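Local coordinates for ethanolamine utilization protein EutN/carboxysome structural protein Ccml (Halothece sp., PDB 6OWG) that probably forms the pentameric units that close the vertices of a bacterial microcompartment shell of the carboxysome type, at residues D[3-8]-D[52-57]; D[24-29]-D[40-45]; D[56-61]-D[75-80]. All coordinates share one frame; numbering follows the deposited sequence.

Contact 1 of 3, residues D[3-8]-D[52-57]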
ATOM      1  N   MET D   3      36.368-105.528  -0.160  1.00  5.33           N
ATOM      2  CA  MET D   3      36.849-105.951   1.143  1.00  5.33           C
ATOM      3  C   MET D   3      38.353-106.143   1.075  1.00  5.33           C
ATOM      4  O   MET D   3      38.869-106.785   0.157  1.00  5.33           O
ATOM      5  CB  MET D   3      36.171-107.246   1.585  1.00  5.33           C
ATOM      6  CG  MET D   3      34.681-107.122   1.794  1.00  5.33           C
ATOM      7  SD  MET D   3      33.998-108.503   2.714  1.00  5.33           S
ATOM      8  CE  MET D   3      34.551-109.878   1.718  1.00  5.33           C
ATOM      9  N   ALA D   4      39.058-105.567   2.039  1.00  4.79           N
ATOM     10  CA  ALA D   4      40.504-105.643   2.067  1.00  4.79           C
ATOM     11  C   ALA D   4      40.967-105.854   3.498  1.00  4.79           C
ATOM     12  O   ALA D   4      40.280-105.498   4.456  1.00  4.79           O
ATOM     13  CB  ALA D   4      41.144-104.385   1.474  1.00  4.79           C
ATOM     14  N   LYS D   5      42.143-106.454   3.629  1.00  5.08           N
ATOM     15  CA  LYS D   5      42.791-106.662   4.912  1.00  5.08           C
ATOM     16  C   LYS D   5      43.977-105.716   5.030  1.00  5.08           C
ATOM     17  O   LYS D   5      44.767-105.587   4.093  1.00  5.08           O
ATOM     18  CB  LYS D   5      43.254-108.112   5.055  1.00  5.08           C
ATOM     19  CG  LYS D   5      43.735-108.485   6.434  1.00  5.08           C
ATOM     20  CD  LYS D   5      44.421-109.834   6.412  1.00  5.08           C
ATOM     21  CE  LYS D   5      44.992-110.187   7.774  1.00  5.08           C
ATOM     22  NZ  LYS D   5      43.926-110.352   8.796  1.00  5.08           N
ATOM     23  N   VAL D   6      44.094-105.051   6.178  1.00  5.15           N
ATOM     24  CA  VAL D   6      45.184-104.109   6.421  1.00  5.15           C
ATOM     25  C   VAL D   6      46.457-104.923   6.625  1.00  5.15           C
ATOM     26  O   VAL D   6      46.611-105.611   7.634  1.00  5.15           O
ATOM     27  CB  VAL D   6      44.904-103.202   7.619  1.00  5.15           C
ATOM     28  CG1 VAL D   6      45.965-102.125   7.717  1.00  5.15           C
ATOM     29  CG2 VAL D   6      43.522-102.593   7.525  1.00  5.15           C
ATOM     30  N   CYS D   7      47.378-104.847   5.666  1.00  6.33           N
ATOM     31  CA  CYS D   7      48.617-105.604   5.779  1.00  6.33           C
ATOM     32  C   CYS D   7      49.788-104.727   6.196  1.00  6.33           C
ATOM     33  O   CYS D   7      50.810-105.240   6.659  1.00  6.33           O
ATOM     34  CB  CYS D   7      48.923-106.322   4.466  1.00  6.33           C
ATOM     35  SG  CYS D   7      47.849-107.741   4.162  1.00  6.33           S
ATOM     36  N   GLY D   8      49.673-103.416   6.043  1.00  5.44           N
ATOM     37  CA  GLY D   8      50.744-102.571   6.503  1.00  5.44           C
ATOM     38  C   GLY D   8      50.514-101.108   6.214  1.00  5.44           C
ATOM     39  O   GLY D   8      49.408-100.684   5.881  1.00  5.44           O
ATOM     40  N   GLY D  52      45.814-106.017  10.314  1.00  6.15           N
ATOM     41  CA  GLY D  52      45.022-107.210  10.475  1.00  6.15           C
ATOM     42  C   GLY D  52      43.531-107.007  10.339  1.00  6.15           C
ATOM     43  O   GLY D  52      42.796-107.993  10.216  1.00  6.15           O
ATOM     44  N   GLU D  53      43.064-105.765  10.349  1.00  6.36           N
ATOM     45  CA  GLU D  53      41.640-105.478  10.309  1.00  6.36           C
ATOM     46  C   GLU D  53      41.077-105.683   8.911  1.00  6.36           C
ATOM     47  O   GLU D  53      41.782-105.563   7.908  1.00  6.36           O
ATOM     48  CB  GLU D  53      41.371-104.044  10.746  1.00  6.36           C
ATOM     49  CG  GLU D  53      41.226-103.854  12.233  1.00  6.36           C
ATOM     50  CD  GLU D  53      40.823-102.444  12.566  1.00  6.36           C
ATOM     51  OE1 GLU D  53      40.281-101.781  11.665  1.00  6.36           O
ATOM     52  OE2 GLU D  53      41.059-101.986  13.702  1.00  6.36           O
ATOM     53  N   TRP D  54      39.786-105.982   8.857  1.00  5.56           N
ATOM     54  CA  TRP D  54      39.047-106.073   7.609  1.00  5.56           C
ATOM     55  C   TRP D  54      38.357-104.744   7.358  1.00  5.56           C
ATOM     56  O   TRP D  54      37.616-104.254   8.212  1.00  5.56           O
ATOM     57  CB  TRP D  54      38.018-107.198   7.667  1.00  5.56           C
ATOM     58  CG  TRP D  54      38.587-108.543   7.427  1.00  5.56           C
ATOM     59  CD1 TRP D  54      39.844-108.970   7.724  1.00  5.56           C
ATOM     60  CD2 TRP D  54      37.911-109.655   6.841  1.00  5.56           C
ATOM     61  NE1 TRP D  54      39.998-110.280   7.354  1.00  5.56           N
ATOM     62  CE2 TRP D  54      38.824-110.724   6.804  1.00  5.56           C
ATOM     63  CE3 TRP D  54      36.626-109.847   6.327  1.00  5.56           C
ATOM     64  CZ2 TRP D  54      38.491-111.969   6.286  1.00  5.56           C
ATOM     65  CZ3 TRP D  54      36.300-111.080   5.808  1.00  5.56           C
ATOM     66  CH2 TRP D  54      37.227-112.127   5.794  1.00  5.56           C
ATOM     67  N   VAL D  55      38.611-104.156   6.194  1.00  4.56           N
ATOM     68  CA  VAL D  55      38.095-102.834   5.876  1.00  4.56           C
ATOM     69  C   VAL D  55      37.357-102.885   4.548  1.00  4.56           C
ATOM     70  O   VAL D  55      37.579-103.765   3.715  1.00  4.56           O
ATOM     71  CB  VAL D  55      39.210-101.763   5.826  1.00  4.56           C
ATOM     72  CG1 VAL D  55      39.774-101.513   7.209  1.00  4.56           C
ATOM     73  CG2 VAL D  55      40.309-102.165   4.860  1.00  4.56           C
ATOM     74  N   LEU D  56      36.453-101.930   4.369  1.00  4.54           N
ATOM     75  CA  LEU D  56      35.864-101.642   3.071  1.00  4.54           C
ATOM     76  C   LEU D  56      36.594-100.450   2.474  1.00  4.54           C
ATOM     77  O   LEU D  56      36.672 -99.389   3.099  1.00  4.54           O
ATOM     78  CB  LEU D  56      34.369-101.348   3.174  1.00  4.54           C
ATOM     79  CG  LEU D  56      33.421-102.518   3.397  1.00  4.54           C
ATOM     80  CD1 LEU D  56      32.009-101.998   3.450  1.00  4.54           C
ATOM     81  CD2 LEU D  56      33.569-103.556   2.305  1.00  4.54           C
ATOM     82  N   VAL D  57      37.125-100.628   1.274  1.00  4.36           N
ATOM     83  CA  VAL D  57      37.854 -99.586   0.569  1.00  4.36           C
ATOM     84  C   VAL D  57      37.139 -99.294  -0.746  1.00  4.36           C
ATOM     85  O   VAL D  57      36.714-100.212  -1.453  1.00  4.36           O
ATOM     86  CB  VAL D  57      39.339 -99.986   0.375  1.00  4.36           C
ATOM     87  CG1 VAL D  57      39.480-101.347  -0.280  1.00  4.36           C
ATOM     88  CG2 VAL D  57      40.097 -98.940  -0.417  1.00  4.36           C
TER

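Contact 2 of 3, residues D[24-29]-D[40-45]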
ATOM      1  N   LEU D  24      48.366 -93.505   5.027  1.00  5.16           N
ATOM      2  CA  LEU D  24      48.363 -94.420   3.895  1.00  5.16           C
ATOM      3  C   LEU D  24      48.523 -95.849   4.384  1.00  5.16           C
ATOM      4  O   LEU D  24      49.535 -96.189   5.004  1.00  5.16           O
ATOM      5  CB  LEU D  24      49.482 -94.071   2.916  1.00  5.16           C
ATOM      6  CG  LEU D  24      49.513 -92.612   2.474  1.00  5.16           C
ATOM      7  CD1 LEU D  24      50.874 -92.258   1.924  1.00  5.16           C
ATOM      8  CD2 LEU D  24      48.437 -92.361   1.449  1.00  5.16           C
ATOM      9  N   LEU D  25      47.532 -96.679   4.097  1.00  4.88           N
ATOM     10  CA  LEU D  25      47.526 -98.076   4.496  1.00  4.88           C
ATOM     11  C   LEU D  25      47.704 -98.972   3.282  1.00  4.88           C
ATOM     12  O   LEU D  25      47.073 -98.785   2.244  1.00  4.88           O
ATOM     13  CB  LEU D  25      46.220 -98.430   5.212  1.00  4.88           C
ATOM     14  CG  LEU D  25      46.034 -97.967   6.650  1.00  4.88           C
ATOM     15  CD1 LEU D  25      44.785 -98.594   7.201  1.00  4.88           C
ATOM     16  CD2 LEU D  25      47.234 -98.353   7.483  1.00  4.88           C
ATOM     17  N   LEU D  26      48.568 -99.968   3.431  1.00  5.11           N
ATOM     18  CA  LEU D  26      48.743-101.012   2.430  1.00  5.11           C
ATOM     19  C   LEU D  26      47.710-102.095   2.711  1.00  5.11           C
ATOM     20  O   LEU D  26      47.799-102.794   3.724  1.00  5.11           O
ATOM     21  CB  LEU D  26      50.160-101.575   2.463  1.00  5.11           C
ATOM     22  CG  LEU D  26      50.494-102.542   1.333  1.00  5.11           C
ATOM     23  CD1 LEU D  26      50.872-101.774   0.089  1.00  5.11           C
ATOM     24  CD2 LEU D  26      51.605-103.477   1.750  1.00  5.11           C
ATOM     25  N   LEU D  27      46.727-102.224   1.830  1.00  4.84           N
ATOM     26  CA  LEU D  27      45.630-103.162   2.008  1.00  4.84           C
ATOM     27  C   LEU D  27      45.679-104.220   0.922  1.00  4.84           C
ATOM     28  O   LEU D  27      45.659-103.888  -0.262  1.00  4.84           O
ATOM     29  CB  LEU D  27      44.280-102.452   1.949  1.00  4.84           C
ATOM     30  CG  LEU D  27      44.106-101.090   2.597  1.00  4.84           C
ATOM     31  CD1 LEU D  27      42.856-100.476   2.052  1.00  4.84           C
ATOM     32  CD2 LEU D  27      44.006-101.237   4.090  1.00  4.84           C
ATOM     33  N   GLN D  28      45.719-105.484   1.322  1.00  5.85           N
ATOM     34  CA  GLN D  28      45.585-106.593   0.390  1.00  5.85           C
ATOM     35  C   GLN D  28      44.118-106.977   0.281  1.00  5.85           C
ATOM     36  O   GLN D  28      43.423-107.082   1.295  1.00  5.85           O
ATOM     37  CB  GLN D  28      46.410-107.798   0.831  1.00  5.85           C
ATOM     38  CG  GLN D  28      46.567-108.850  -0.243  1.00  5.85           C
ATOM     39  CD  GLN D  28      47.341-110.052   0.234  1.00  5.85           C
ATOM     40  OE1 GLN D  28      47.823-110.084   1.364  1.00  5.85           O
ATOM     41  NE2 GLN D  28      47.462-111.055  -0.624  1.00  5.85           N
ATOM     42  N   PHE D  29      43.654-107.187  -0.944  1.00  5.78           N
ATOM     43  CA  PHE D  29      42.259-107.529  -1.163  1.00  5.78           C
ATOM     44  C   PHE D  29      41.991-108.978  -0.785  1.00  5.78           C
ATOM     45  O   PHE D  29      42.819-109.862  -1.011  1.00  5.78           O
ATOM     46  CB  PHE D  29      41.874-107.283  -2.617  1.00  5.78           C
ATOM     47  CG  PHE D  29      41.802-105.836  -2.978  1.00  5.78           C
ATOM     48  CD1 PHE D  29      40.910-104.999  -2.338  1.00  5.78           C
ATOM     49  CD2 PHE D  29      42.630-105.307  -3.948  1.00  5.78           C
ATOM     50  CE1 PHE D  29      40.847-103.663  -2.665  1.00  5.78           C
ATOM     51  CE2 PHE D  29      42.565-103.970  -4.278  1.00  5.78           C
ATOM     52  CZ  PHE D  29      41.671-103.151  -3.634  1.00  5.78           C
ATOM     53  N   TYR D  40      46.554-105.661  -4.348  1.00  6.60           N
ATOM     54  CA  TYR D  40      46.660-104.757  -3.220  1.00  6.60           C
ATOM     55  C   TYR D  40      46.179-103.367  -3.606  1.00  6.60           C
ATOM     56  O   TYR D  40      45.808-103.105  -4.752  1.00  6.60           O
ATOM     57  CB  TYR D  40      48.100-104.677  -2.695  1.00  6.60           C
ATOM     58  CG  TYR D  40      49.003-103.839  -3.561  1.00  6.60           C
ATOM     59  CD1 TYR D  40      49.431-104.309  -4.791  1.00  6.60           C
ATOM     60  CD2 TYR D  40      49.433-102.577  -3.151  1.00  6.60           C
ATOM     61  CE1 TYR D  40      50.234-103.559  -5.590  1.00  6.60           C
ATOM     62  CE2 TYR D  40      50.248-101.812  -3.952  1.00  6.60           C
ATOM     63  CZ  TYR D  40      50.647-102.314  -5.170  1.00  6.60           C
ATOM     64  OH  TYR D  40      51.466-101.583  -5.993  1.00  6.60           O
ATOM     65  N   GLU D  41      46.194-102.479  -2.620  1.00  5.31           N
ATOM     66  CA  GLU D  41      45.875-101.075  -2.803  1.00  5.31           C
ATOM     67  C   GLU D  41      46.557-100.289  -1.697  1.00  5.31           C
ATOM     68  O   GLU D  41      46.841-100.823  -0.625  1.00  5.31           O
ATOM     69  CB  GLU D  41      44.356-100.836  -2.778  1.00  5.31           C
ATOM     70  CG  GLU D  41      43.884 -99.560  -3.459  1.00  5.31           C
ATOM     71  CD  GLU D  41      43.849 -99.666  -4.974  1.00  5.31           C
ATOM     72  OE1 GLU D  41      43.540-100.759  -5.494  1.00  5.31           O
ATOM     73  OE2 GLU D  41      44.129 -98.649  -5.647  1.00  5.31           O
ATOM     74  N   VAL D  42      46.842 -99.024  -1.972  1.00  4.53           N
ATOM     75  CA  VAL D  42      47.241 -98.067  -0.951  1.00  4.53           C
ATOM     76  C   VAL D  42      46.116 -97.052  -0.839  1.00  4.53           C
ATOM     77  O   VAL D  42      45.769 -96.391  -1.824  1.00  4.53           O
ATOM     78  CB  VAL D  42      48.582 -97.393  -1.278  1.00  4.53           C
ATOM     79  CG1 VAL D  42      48.921 -96.363  -0.218  1.00  4.53           C
ATOM     80  CG2 VAL D  42      49.684 -98.432  -1.382  1.00  4.53           C
ATOM     81  N   ALA D  43      45.531 -96.941   0.347  1.00  4.48           N
ATOM     82  CA  ALA D  43      44.338 -96.135   0.538  1.00  4.48           C
ATOM     83  C   ALA D  43      44.512 -95.187   1.710  1.00  4.48           C
ATOM     84  O   ALA D  43      45.253 -95.466   2.654  1.00  4.48           O
ATOM     85  CB  ALA D  43      43.109 -97.007   0.772  1.00  4.48           C
ATOM     86  N   ALA D  44      43.821 -94.055   1.628  1.00  5.43           N
ATOM     87  CA  ALA D  44      43.683 -93.162   2.765  1.00  5.43           C
ATOM     88  C   ALA D  44      42.807 -93.808   3.829  1.00  5.43           C
ATOM     89  O   ALA D  44      41.909 -94.596   3.531  1.00  5.43           O
ATOM     90  CB  ALA D  44      43.082 -91.831   2.328  1.00  5.43           C
ATOM     91  N   ASP D  45      43.076 -93.468   5.088  1.00  7.14           N
ATOM     92  CA  ASP D  45      42.421 -94.100   6.231  1.00  7.14           C
ATOM     93  C   ASP D  45      41.870 -93.034   7.171  1.00  7.14           C
ATOM     94  O   ASP D  45      42.528 -92.658   8.152  1.00  7.14           O
ATOM     95  CB  ASP D  45      43.393 -95.023   6.958  1.00  7.14           C
ATOM     96  CG  ASP D  45      42.723 -95.841   8.028  1.00  7.14           C
ATOM     97  OD1 ASP D  45      42.021 -96.809   7.677  1.00  7.14           O
ATOM     98  OD2 ASP D  45      42.903 -95.528   9.219  1.00  7.14           O
TER

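Contact 3 of 3, residues D[56-61]-D[75-80]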
ATOM      1  N   LEU D  56      36.453-101.930   4.369  1.00  4.54           N
ATOM      2  CA  LEU D  56      35.864-101.642   3.071  1.00  4.54           C
ATOM      3  C   LEU D  56      36.594-100.450   2.474  1.00  4.54           C
ATOM      4  O   LEU D  56      36.672 -99.389   3.099  1.00  4.54           O
ATOM      5  CB  LEU D  56      34.369-101.348   3.174  1.00  4.54           C
ATOM      6  CG  LEU D  56      33.421-102.518   3.397  1.00  4.54           C
ATOM      7  CD1 LEU D  56      32.009-101.998   3.450  1.00  4.54           C
ATOM      8  CD2 LEU D  56      33.569-103.556   2.305  1.00  4.54           C
ATOM      9  N   VAL D  57      37.125-100.628   1.274  1.00  4.36           N
ATOM     10  CA  VAL D  57      37.854 -99.586   0.569  1.00  4.36           C
ATOM     11  C   VAL D  57      37.139 -99.294  -0.746  1.00  4.36           C
ATOM     12  O   VAL D  57      36.714-100.212  -1.453  1.00  4.36           O
ATOM     13  CB  VAL D  57      39.339 -99.986   0.375  1.00  4.36           C
ATOM     14  CG1 VAL D  57      39.480-101.347  -0.280  1.00  4.36           C
ATOM     15  CG2 VAL D  57      40.097 -98.940  -0.417  1.00  4.36           C
ATOM     16  N   ASN D  58      36.941 -98.014  -1.037  1.00  4.98           N
ATOM     17  CA  ASN D  58      36.338 -97.630  -2.298  1.00  4.98           C
ATOM     18  C   ASN D  58      37.431 -97.264  -3.299  1.00  4.98           C
ATOM     19  O   ASN D  58      38.623 -97.265  -2.985  1.00  4.98           O
ATOM     20  CB  ASN D  58      35.309 -96.507  -2.094  1.00  4.98           C
ATOM     21  CG  ASN D  58      35.890 -95.244  -1.467  1.00  4.98           C
ATOM     22  OD1 ASN D  58      37.086 -95.123  -1.232  1.00  4.98           O
ATOM     23  ND2 ASN D  58      35.021 -94.289  -1.198  1.00  4.98           N
ATOM     24  N   ARG D  59      37.021 -96.936  -4.518  1.00  5.59           N
ATOM     25  CA  ARG D  59      37.957 -96.628  -5.582  1.00  5.59           C
ATOM     26  C   ARG D  59      37.461 -95.394  -6.315  1.00  5.59           C
ATOM     27  O   ARG D  59      36.261 -95.123  -6.366  1.00  5.59           O
ATOM     28  CB  ARG D  59      38.109 -97.811  -6.545  1.00  5.59           C
ATOM     29  CG  ARG D  59      39.440 -97.869  -7.255  1.00  5.59           C
ATOM     30  CD  ARG D  59      39.592 -99.155  -8.044  1.00  5.59           C
ATOM     31  NE  ARG D  59      38.717 -99.185  -9.211  1.00  5.59           N
ATOM     32  CZ  ARG D  59      38.769-100.116 -10.158  1.00  5.59           C
ATOM     33  NH1 ARG D  59      39.661-101.091 -10.083  1.00  5.59           N
ATOM     34  NH2 ARG D  59      37.932-100.066 -11.185  1.00  5.59           N
ATOM     35  N   GLY D  60      38.401 -94.637  -6.864  1.00  4.64           N
ATOM     36  CA  GLY D  60      38.053 -93.550  -7.754  1.00  4.64           C
ATOM     37  C   GLY D  60      37.692 -92.254  -7.067  1.00  4.64           C
ATOM     38  O   GLY D  60      38.264 -91.904  -6.034  1.00  4.64           O
ATOM     39  N   SER D  61      36.730 -91.532  -7.638  1.00  5.20           N
ATOM     40  CA  SER D  61      36.332 -90.224  -7.138  1.00  5.20           C
ATOM     41  C   SER D  61      35.503 -90.298  -5.866  1.00  5.20           C
ATOM     42  O   SER D  61      35.215 -89.254  -5.275  1.00  5.20           O
ATOM     43  CB  SER D  61      35.559 -89.471  -8.219  1.00  5.20           C
ATOM     44  OG  SER D  61      34.338 -90.115  -8.526  1.00  5.20           O
ATOM     45  N   ASP D  75      42.607 -91.811  -4.808  1.00  5.10           N
ATOM     46  CA  ASP D  75      41.713 -92.667  -5.577  1.00  5.10           C
ATOM     47  C   ASP D  75      41.325 -93.929  -4.820  1.00  5.10           C
ATOM     48  O   ASP D  75      40.771 -94.853  -5.421  1.00  5.10           O
ATOM     49  CB  ASP D  75      42.345 -93.032  -6.925  1.00  5.10           C
ATOM     50  CG  ASP D  75      43.583 -93.885  -6.778  1.00  5.10           C
ATOM     51  OD1 ASP D  75      44.299 -93.716  -5.779  1.00  5.10           O
ATOM     52  OD2 ASP D  75      43.846 -94.725  -7.662  1.00  5.10           O
ATOM     53  N   ALA D  76      41.602 -93.988  -3.521  1.00  4.69           N
ATOM     54  CA  ALA D  76      41.243 -95.124  -2.689  1.00  4.69           C
ATOM     55  C   ALA D  76      41.155 -94.641  -1.252  1.00  4.69           C
ATOM     56  O   ALA D  76      41.950 -93.801  -0.831  1.00  4.69           O
ATOM     57  CB  ALA D  76      42.260 -96.261  -2.813  1.00  4.69           C
ATOM     58  N   MET D  77      40.188 -95.173  -0.511  1.00  5.23           N
ATOM     59  CA  MET D  77      39.923 -94.700   0.839  1.00  5.23           C
ATOM     60  C   MET D  77      39.198 -95.783   1.618  1.00  5.23           C
ATOM     61  O   MET D  77      38.222 -96.347   1.125  1.00  5.23           O
ATOM     62  CB  MET D  77      39.084 -93.421   0.810  1.00  5.23           C
ATOM     63  CG  MET D  77      38.638 -92.935   2.163  1.00  5.23           C
ATOM     64  SD  MET D  77      38.092 -91.229   2.125  1.00  5.23           S
ATOM     65  CE  MET D  77      36.421 -91.427   1.535  1.00  5.23           C
ATOM     66  N   VAL D  78      39.672 -96.065   2.829  1.00  4.72           N
ATOM     67  CA  VAL D  78      38.930 -96.924   3.742  1.00  4.72           C
ATOM     68  C   VAL D  78      37.697 -96.169   4.220  1.00  4.72           C
ATOM     69  O   VAL D  78      37.804 -95.107   4.841  1.00  4.72           O
ATOM     70  CB  VAL D  78      39.808 -97.361   4.920  1.00  4.72           C
ATOM     71  CG1 VAL D  78      38.966 -98.010   5.998  1.00  4.72           C
ATOM     72  CG2 VAL D  78      40.894 -98.300   4.448  1.00  4.72           C
ATOM     73  N   VAL D  79      36.517 -96.706   3.918  1.00  5.02           N
ATOM     74  CA  VAL D  79      35.273 -96.063   4.319  1.00  5.02           C
ATOM     75  C   VAL D  79      34.653 -96.706   5.552  1.00  5.02           C
ATOM     76  O   VAL D  79      33.858 -96.051   6.242  1.00  5.02           O
ATOM     77  CB  VAL D  79      34.253 -96.051   3.161  1.00  5.02           C
ATOM     78  CG1 VAL D  79      34.752 -95.178   2.049  1.00  5.02           C
ATOM     79  CG2 VAL D  79      33.992 -97.455   2.653  1.00  5.02           C
ATOM     80  N   ALA D  80      34.999 -97.951   5.857  1.00  4.74           N
ATOM     81  CA  ALA D  80      34.391 -98.663   6.965  1.00  4.74           C
ATOM     82  C   ALA D  80      35.353 -99.732   7.442  1.00  4.74           C
ATOM     83  O   ALA D  80      36.085-100.322   6.650  1.00  4.74           O
ATOM     84  CB  ALA D  80      33.059 -99.300   6.561  1.00  4.74           C
TER

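Contact 1 of 3, residues D[3-8]-D[52-57]
Ala-4 and Val-55 form the hydrogen-bonded pair at the middle of this antiparallel junction, each giving its N-H to the other: Ala-4 N to Val-55 O at 2.9 Å, Val-55 N to Ala-4 O at 2.8 Å. Two further backbone bonds carry the pairing back before the start of strand 54-59, from Val-6 N to Glu-53 O at 2.9 Å and from Gly-52 N to Val-6 O at 2.8 Å. One side chain adds a fifth bond. Lys-5 runs out extended and then bends at its last torsion (chi4 64°), which brings NZ to 3.0 Å from Gly-52 O, tilted 28° from the carbonyl plane. Gly-52, at positive phi, is thus held by both its N and its O. The strands, 127° apart in direction and so well short of exactly opposed, show the strong twist and coil of a small OB-like barrel, in keeping with the OB clan in which the EutN/CcmL family is placed. Apolar contacts divide between the two faces. On the face of Lys-5 and Met-3, the CG of Lys-5 lies obliquely 4.1 Å from Trp-54 CD1, and the indole also stacks with Tyr-93. Farther along, Met-3 CG touches Leu-56 CD2 at 3.8 Å; Val-42 of a neighbouring subunit packs on this methionine. On the other face, towards the barrel interior, Ala-4 CB lies against Val-57 CG1 at 3.9 Å and meets CG2 of Val-55 a little less closely. Val-55 turns its other methyl, CG1, to CG2 of Val-6, the two valines crossing at about a right angle, while Leu-27 covers Ala-4 from strand 24-30.

Contact 2 of 3, residues D[24-29]-D[40-45]
Leu-27 and Glu-41, bonded N to O both ways, belong to an antiparallel pairing of neighbouring strands in the OB-like barrel; Leu-25 and Ala-43 form a second such hydrogen-bonded pair, with Leu-25 N 3.0 Å from Ala-43 O. The packing is close on the face turned to the barrel interior. There Leu-27 CD1 presses on Ala-43 CB at 3.7 Å, and the same leucine also reaches Val-55 and Val-57 of strand 54-59, so it lies inside the barrel, between strands. On the face of Leu-26 one methyl makes two contacts: CG anti to the backbone N (chi1 -172°) carries CD1 over to Tyr-40 CD2 at 3.6 Å and Val-42 CG2 at 3.8 Å, crossing both obliquely. This surface is an interface, where Val-87 of a neighbouring subunit packs on Leu-26. At one end of the pairing the buried Asp-45 crosses Leu-25 obliquely, its OD1 against CD1, while its OD2 is held by a salt bridge to Lys-23 and by Ala-49 N. The looser side is at Gln-28. Though paired with Tyr-40, its partly exposed side chain comes no nearer than 5.0 Å to segment 40-45, and its NE2 bonds instead to Leu-37 O. Beyond Leu-27, the Phe-29 ring lies with its plane 53° from the Glu-41 carboxylate, whose OE1 sits in the ring plane at the edge, 3.6 Å from CZ.

Contact 3 of 3, residues D[56-61]-D[75-80]
Leu-56 O is approached by two consecutive residues of the facing strand: Val-79 N donates a hydrogen bond to it at 2.8 Å, and Val-78 CA directs its hydrogen to the same oxygen in a weaker contact at 3.4 Å. Leu-56 N meanwhile donates to Ala-80 O, also at 2.8 Å, the donor tilted 24° from the carbonyl plane. Val-79 and Ala-80 therefore both face Leu-56, which makes a classic beta bulge and shifts the register by one residue before Val-57. The extra residue, Val-79, has its CG2 3.9 Å from Leu-56 CB, and its other methyl, CG1, lies near the amide group of Asn-58. The CG of Asn-58 stands between the backbone N and the carbonyl carbon (chi1 59°), setting the amide beside the Met-77 side chain, with both pointing the same way. In the amide orientation as modelled, ND2 makes a weak hydrogen bond to Pro-73 O of a neighbouring subunit, whereas Asn-58 N is bonded to Met-77 O at 3.0 Å. On the opposite face Val-57 CG2 looks towards Ala-76 CB at 4.2 Å, and Ala-43 of strand 39-44 touches both. Toward the other end Gly-60 N donates to Asp-75 O at 2.8 Å from 43° out of the carbonyl plane; Asp-75 OD1 is occupied by Met-1 N of a different subunit. Ala-80 also pairs with an antiparallel strand of the subunit that supplies Pro-73, so the sheet continues across the interface. Classic bulges accentuate the twist of antiparallel strands, consistent with the strongly coiled strands of an OB-like barrel.

From the N terminus, strand 2-11 supplies the first half of contact 1, which closes only when the chain returns at 52-57. Contact 2, between 24-29 and 40-45, is nested inside that loop and joins the next two strands of the main sheet. Strand 24-30 also pairs with 2-11, where Cys-7 and Gly-8 both face Leu-26 in another classic bulge. Contact 3 starts on Leu-56 and Val-57, which it shares with contact 1, and closes at 75-80. The barrel is then completed between contacts 2 and 3: Ala-44 O meets Val-78 N and Ala-44 N meets Ala-76 O, joining strands 39-44 and 76-81 in OB-like order.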